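Local coordinates for protein benzoylformate Decarboxylase (Polynucleobacter necessarius, PDB 4K9Q) that probably decarboxylates benzoylformate to benzaldehyde and carbon dioxide, using thiamine diphosphate as cofactor together with a magnesium ion, at residues K89-I94 against T145-P150; D265-I270 against E288-L293. All coordinates share one frame; numbering follows the deposited sequence.

Contact 1. Residues K89-I94 against T145-P150; sequences KTPLII and TAMQQP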
loop_
_atom_site.group_PDB
_atom_site.type_symbol
_atom_site.label_atom_id
_atom_site.label_comp_id
_atom_site.label_asym_id
_atom_site.label_seq_id
_atom_site.Cartn_x
_atom_site.Cartn_y
_atom_site.Cartn_z
ATOM N N LYS A 89 -20.404 0.805 -7.523
ATOM C CA LYS A 89 -19.834 1.040 -8.859
ATOM C C LYS A 89 -20.197 2.409 -9.437
ATOM O O LYS A 89 -20.510 2.547 -10.624
ATOM C CB LYS A 89 -20.194 -0.098 -9.817
ATOM C CG LYS A 89 -19.453 -1.391 -9.462
ATOM C CD LYS A 89 -19.659 -2.504 -10.476
ATOM C CE LYS A 89 -21.045 -3.128 -10.373
ATOM N NZ LYS A 89 -21.009 -4.516 -10.943
ATOM N N THR A 90 -20.132 3.436 -8.590
ATOM C CA THR A 90 -20.509 4.783 -9.009
ATOM C C THR A 90 -19.263 5.538 -9.427
ATOM O O THR A 90 -18.287 5.572 -8.691
ATOM C CB THR A 90 -21.165 5.542 -7.850
ATOM O OG1 THR A 90 -22.223 4.746 -7.301
ATOM C CG2 THR A 90 -21.706 6.901 -8.317
ATOM N N PRO A 91 -19.296 6.153 -10.616
ATOM C CA PRO A 91 -18.105 6.811 -11.169
ATOM C C PRO A 91 -17.845 8.217 -10.595
ATOM O O PRO A 91 -17.784 9.178 -11.360
ATOM C CB PRO A 91 -18.419 6.876 -12.664
ATOM C CG PRO A 91 -19.915 6.963 -12.733
ATOM C CD PRO A 91 -20.425 6.143 -11.567
ATOM N N LEU A 92 -17.676 8.324 -9.279
ATOM C CA LEU A 92 -17.381 9.613 -8.656
ATOM C C LEU A 92 -15.933 10.016 -8.888
ATOM O O LEU A 92 -15.027 9.170 -8.878
ATOM C CB LEU A 92 -17.638 9.550 -7.149
ATOM C CG LEU A 92 -19.049 9.209 -6.720
ATOM C CD1 LEU A 92 -19.124 9.285 -5.190
ATOM C CD2 LEU A 92 -20.054 10.185 -7.386
ATOM N N ILE A 93 -15.716 11.310 -9.105
ATOM C CA ILE A 93 -14.360 11.840 -9.126
ATOM C C ILE A 93 -14.110 12.537 -7.794
ATOM O O ILE A 93 -14.584 13.663 -7.562
ATOM C CB ILE A 93 -14.147 12.788 -10.315
ATOM C CG1 ILE A 93 -14.365 12.018 -11.622
ATOM C CG2 ILE A 93 -12.738 13.394 -10.271
ATOM C CD1 ILE A 93 -14.304 12.887 -12.870
ATOM N N ILE A 94 -13.400 11.845 -6.907
ATOM C CA ILE A 94 -13.131 12.377 -5.576
ATOM C C ILE A 94 -11.908 13.277 -5.626
ATOM O O ILE A 94 -10.818 12.829 -5.983
ATOM C CB ILE A 94 -12.868 11.268 -4.536
ATOM C CG1 ILE A 94 -13.958 10.176 -4.556
ATOM C CG2 ILE A 94 -12.709 11.897 -3.141
ATOM C CD1 ILE A 94 -15.354 10.649 -4.237
ATOM N N THR A 145 -10.941 6.615 -16.250
ATOM C CA THR A 145 -10.814 5.460 -15.365
ATOM C C THR A 145 -12.145 5.139 -14.692
ATOM O O THR A 145 -12.554 3.976 -14.599
ATOM C CB THR A 145 -9.743 5.696 -14.303
ATOM O OG1 THR A 145 -8.484 5.962 -14.945
ATOM C CG2 THR A 145 -9.620 4.479 -13.389
ATOM N N ALA A 146 -12.829 6.175 -14.226
ATOM C CA ALA A 146 -14.087 5.999 -13.511
ATOM C C ALA A 146 -15.200 5.455 -14.407
ATOM O O ALA A 146 -16.020 4.650 -13.962
ATOM C CB ALA A 146 -14.527 7.323 -12.875
ATOM N N MET A 147 -15.227 5.901 -15.664
ATOM C CA MET A 147 -16.358 5.633 -16.546
ATOM C C MET A 147 -16.289 4.318 -17.332
ATOM O O MET A 147 -17.307 3.849 -17.857
ATOM C CB MET A 147 -16.570 6.815 -17.490
ATOM C CG MET A 147 -17.187 8.018 -16.755
ATOM S SD MET A 147 -18.877 7.712 -16.222
ATOM C CE MET A 147 -19.768 8.019 -17.748
ATOM N N GLN A 148 -15.098 3.731 -17.422
ATOM C CA GLN A 148 -14.959 2.414 -18.033
ATOM C C GLN A 148 -15.431 1.317 -17.091
ATOM O O GLN A 148 -15.262 1.398 -15.872
ATOM C CB GLN A 148 -13.512 2.179 -18.477
ATOM C CG GLN A 148 -13.087 3.192 -19.517
ATOM C CD GLN A 148 -11.659 3.021 -19.982
ATOM O OE1 GLN A 148 -11.370 3.174 -21.170
ATOM N NE2 GLN A 148 -10.753 2.705 -19.057
ATOM N N GLN A 149 -16.055 0.301 -17.666
ATOM C CA GLN A 149 -16.637 -0.783 -16.882
ATOM C C GLN A 149 -15.524 -1.635 -16.272
ATOM O O GLN A 149 -14.500 -1.865 -16.916
ATOM C CB GLN A 149 -17.499 -1.627 -17.815
ATOM C CG GLN A 149 -18.625 -2.360 -17.156
ATOM C CD GLN A 149 -19.687 -2.754 -18.152
ATOM O OE1 GLN A 149 -19.440 -3.564 -19.045
ATOM N NE2 GLN A 149 -20.880 -2.172 -18.015
ATOM N N PRO A 150 -15.696 -2.092 -15.016
ATOM C CA PRO A 150 -16.779 -1.802 -14.074
ATOM C C PRO A 150 -16.550 -0.412 -13.496
ATOM O O PRO A 150 -15.452 -0.114 -13.012
ATOM C CB PRO A 150 -16.587 -2.867 -12.989
ATOM C CG PRO A 150 -15.123 -3.132 -12.981
ATOM C CD PRO A 150 -14.672 -2.983 -14.424
#
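Pro91 is set against Ala146 and Met147 in the tight part of this contact, a clear example of two helix-to-strand connections meeting through a few compact side chains. The proline directs its ring at the last turn of helix 135-147. Its CB lies 3.5 Å from Ala146 O and 3.9 Å from Ala146 CB, so one carbon touches both the helix backbone and a methyl group. Met147 approaches the same ring obliquely. Its side chain is bent at chi2 (-68°) and again at chi3, which brings the sulfur to the CB-CG edge of the proline ring, with SD 3.7 Å from both CB and CG of Pro91. The methionine side chain also touches Pro64. The backbone shape at Pro91 is that of an inverse gamma turn, closed by a weak bond from Leu92 N to Thr90 O. The turn brings the ring toward the helix, while Pro91 O is buried without a hydrogen-bonding partner.

The other end is looser and more open to solvent. Lys89 touches Pro150 by a single approach, CD to CB at 4.0 Å, and both residues are partly exposed. The lysine side chain, bent at chi3 (-74°), carries its ammonium group past the proline to salt bridges with Asp207 and Asp297. A cis peptide precedes Pro150, whose carbonyl accepts a bond from Lys124. No hydrogen bond joins the two segments, which meet by van der Waals packing.

Lys89 ends helix 79-88 in a Schellman motif. Segment 89-94 enters strand 93-98 at its end, and the chain after 145-150 goes on to the adjacent parallel strand 154-159: this is the alpha/beta architecture of the N-terminal domain of thiamine diphosphate enzymes.

Contact 2. Residues D265-I270 against E288-L293; sequences DLIVVI and EGSTLL
The peptide groups of Ile267 and Leu293 lie in the seam between two parallel strands, with side chains above and below: Leu266, Val268, Thr291 and Leu293 on one face, Ile267 and Leu292 on the other. Four backbone hydrogen bonds cross the seam. Ile267 is gripped twice, its N bonded to Thr291 O at 2.9 Å and its O receiving Leu293 N at 2.8 Å. Thr291 N to Asp265 O and Val269 N to Leu293 O continue the pattern at either end. Asp265 O also accepts a water that lies 2.8 Å from Thr291 OG1, a hydroxyl that Arg193 binds as well.

This is the regular pairing of a parallel sheet with strand order 3-2-1-4-5-6, the Rossmann-like order of the central domain, and strand 266-270 bonds to strand 201-204 along its other side.

On the Leu292 face, CG stands anti to the backbone N (chi1 180°), and CD1 then reaches CG2 of Val269 at 3.8 Å and CG2 of Ile267 at 4.0 Å. An alanine here would probably open a gap on this face and leave those two methyl groups without their mate across the seam. On the opposite face Leu266 also has its CG anti to N, and its CD1 meets Thr291 OG1 at 3.5 Å and Leu293 CG at 4.0 Å. Phe190 and Arg193 of helix 184-196 pack on Leu293.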
loop_
_atom_site.group_PDB
_atom_site.type_symbol
_atom_site.label_atom_id
_atom_site.label_comp_id
_atom_site.label_asym_id
_atom_site.label_seq_id
_atom_site.Cartn_x
_atom_site.Cartn_y
_atom_site.Cartn_z
ATOM N N ASP A 265 -32.358 -27.493 -12.034
ATOM C CA ASP A 265 -31.082 -28.090 -12.439
ATOM C C ASP A 265 -30.019 -27.066 -12.833
ATOM O O ASP A 265 -28.824 -27.309 -12.673
ATOM C CB ASP A 265 -31.273 -29.130 -13.555
ATOM C CG ASP A 265 -31.980 -28.573 -14.784
ATOM O OD1 ASP A 265 -32.655 -27.527 -14.683
ATOM O OD2 ASP A 265 -31.871 -29.209 -15.856
ATOM N N LEU A 266 -30.456 -25.923 -13.347
ATOM C CA LEU A 266 -29.512 -24.900 -13.778
ATOM C C LEU A 266 -29.843 -23.574 -13.103
ATOM O O LEU A 266 -30.975 -23.103 -13.177
ATOM C CB LEU A 266 -29.546 -24.749 -15.307
ATOM C CG LEU A 266 -28.584 -23.729 -15.911
ATOM C CD1 LEU A 266 -27.154 -24.152 -15.643
ATOM C CD2 LEU A 266 -28.829 -23.571 -17.402
ATOM N N ILE A 267 -28.853 -22.979 -12.443
ATOM C CA ILE A 267 -29.045 -21.671 -11.805
ATOM C C ILE A 267 -28.334 -20.617 -12.656
ATOM O O ILE A 267 -27.128 -20.697 -12.871
ATOM C CB ILE A 267 -28.477 -21.641 -10.367
ATOM C CG1 ILE A 267 -28.986 -22.836 -9.547
ATOM C CG2 ILE A 267 -28.823 -20.322 -9.676
ATOM C CD1 ILE A 267 -30.480 -22.982 -9.542
ATOM N N VAL A 268 -29.091 -19.650 -13.160
ATOM C CA VAL A 268 -28.549 -18.637 -14.053
ATOM C C VAL A 268 -28.545 -17.266 -13.364
ATOM O O VAL A 268 -29.597 -16.647 -13.175
ATOM C CB VAL A 268 -29.349 -18.565 -15.368
ATOM C CG1 VAL A 268 -28.716 -17.555 -16.327
ATOM C CG2 VAL A 268 -29.412 -19.941 -16.029
ATOM N N VAL A 269 -27.358 -16.800 -12.987
ATOM C CA VAL A 269 -27.225 -15.533 -12.268
ATOM C C VAL A 269 -26.758 -14.430 -13.207
ATOM O O VAL A 269 -25.662 -14.514 -13.768
ATOM C CB VAL A 269 -26.204 -15.663 -11.118
ATOM C CG1 VAL A 269 -26.158 -14.378 -10.290
ATOM C CG2 VAL A 269 -26.537 -16.880 -10.239
ATOM N N ILE A 270 -27.574 -13.395 -13.378
ATOM C CA ILE A 270 -27.220 -12.299 -14.275
ATOM C C ILE A 270 -27.077 -10.979 -13.520
ATOM O O ILE A 270 -28.043 -10.487 -12.933
ATOM C CB ILE A 270 -28.257 -12.158 -15.421
ATOM C CG1 ILE A 270 -28.352 -13.471 -16.208
ATOM C CG2 ILE A 270 -27.870 -11.022 -16.361
ATOM C CD1 ILE A 270 -29.372 -13.426 -17.319
ATOM N N GLU A 288 -27.520 -29.938 -4.607
ATOM C CA GLU A 288 -26.815 -31.085 -5.156
ATOM C C GLU A 288 -27.393 -31.408 -6.534
ATOM O O GLU A 288 -28.612 -31.427 -6.717
ATOM C CB GLU A 288 -26.972 -32.294 -4.224
ATOM C CG GLU A 288 -25.823 -33.288 -4.282
ATOM C CD GLU A 288 -24.751 -32.999 -3.245
ATOM O OE1 GLU A 288 -24.998 -33.260 -2.048
ATOM O OE2 GLU A 288 -23.664 -32.511 -3.622
ATOM N N GLY A 289 -26.520 -31.641 -7.507
ATOM C CA GLY A 289 -26.972 -32.002 -8.836
ATOM C C GLY A 289 -27.122 -30.823 -9.781
ATOM O O GLY A 289 -27.094 -31.002 -10.998
ATOM N N SER A 290 -27.280 -29.622 -9.226
ATOM C CA SER A 290 -27.399 -28.432 -10.062
ATOM C C SER A 290 -26.032 -27.878 -10.447
ATOM O O SER A 290 -24.997 -28.289 -9.907
ATOM C CB SER A 290 -28.232 -27.350 -9.367
ATOM O OG SER A 290 -27.595 -26.893 -8.190
ATOM N N THR A 291 -26.035 -26.967 -11.412
ATOM C CA THR A 291 -24.827 -26.247 -11.812
ATOM C C THR A 291 -25.242 -24.795 -11.988
ATOM O O THR A 291 -26.438 -24.493 -12.044
ATOM C CB THR A 291 -24.213 -26.779 -13.117
ATOM O OG1 THR A 291 -25.108 -26.538 -14.210
ATOM C CG2 THR A 291 -23.923 -28.280 -13.001
ATOM N N LEU A 292 -24.266 -23.900 -12.064
ATOM C CA LEU A 292 -24.556 -22.469 -12.088
ATOM C C LEU A 292 -23.806 -21.729 -13.195
ATOM O O LEU A 292 -22.639 -22.026 -13.477
ATOM C CB LEU A 292 -24.231 -21.854 -10.718
ATOM C CG LEU A 292 -24.449 -20.352 -10.502
ATOM C CD1 LEU A 292 -24.862 -20.049 -9.047
ATOM C CD2 LEU A 292 -23.190 -19.586 -10.874
ATOM N N LEU A 293 -24.490 -20.758 -13.806
ATOM C CA LEU A 293 -23.855 -19.818 -14.726
ATOM C C LEU A 293 -23.905 -18.436 -14.083
ATOM O O LEU A 293 -24.890 -18.104 -13.415
ATOM C CB LEU A 293 -24.598 -19.769 -16.063
ATOM C CG LEU A 293 -24.790 -21.111 -16.768
ATOM C CD1 LEU A 293 -25.622 -20.939 -18.024
ATOM C CD2 LEU A 293 -23.445 -21.719 -17.094
HETATM O O HOH W 1 -26.982 -28.510 -14.684
#

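In the fold
Followed from the N terminus, the chain first completes contact 1, whose segments are separated by 50 residues that include strand 126-127 and most of helix 135-147. Contact 2 comes later and closes a shorter loop of 17 residues, without helix or strand, in the central domain. The two loops therefore run in series, neither nesting nor crossing. Their centres are 31 Å apart and their nearest atoms about 9 Å, so they do not touch. The domains are nevertheless joined close by: the chain leaving strand 291-296 brings Asp298 to Pro150, and Gln149 bonds to Asp314. Gln148 bonds across the subunit interface to Thr302 of the second subunit.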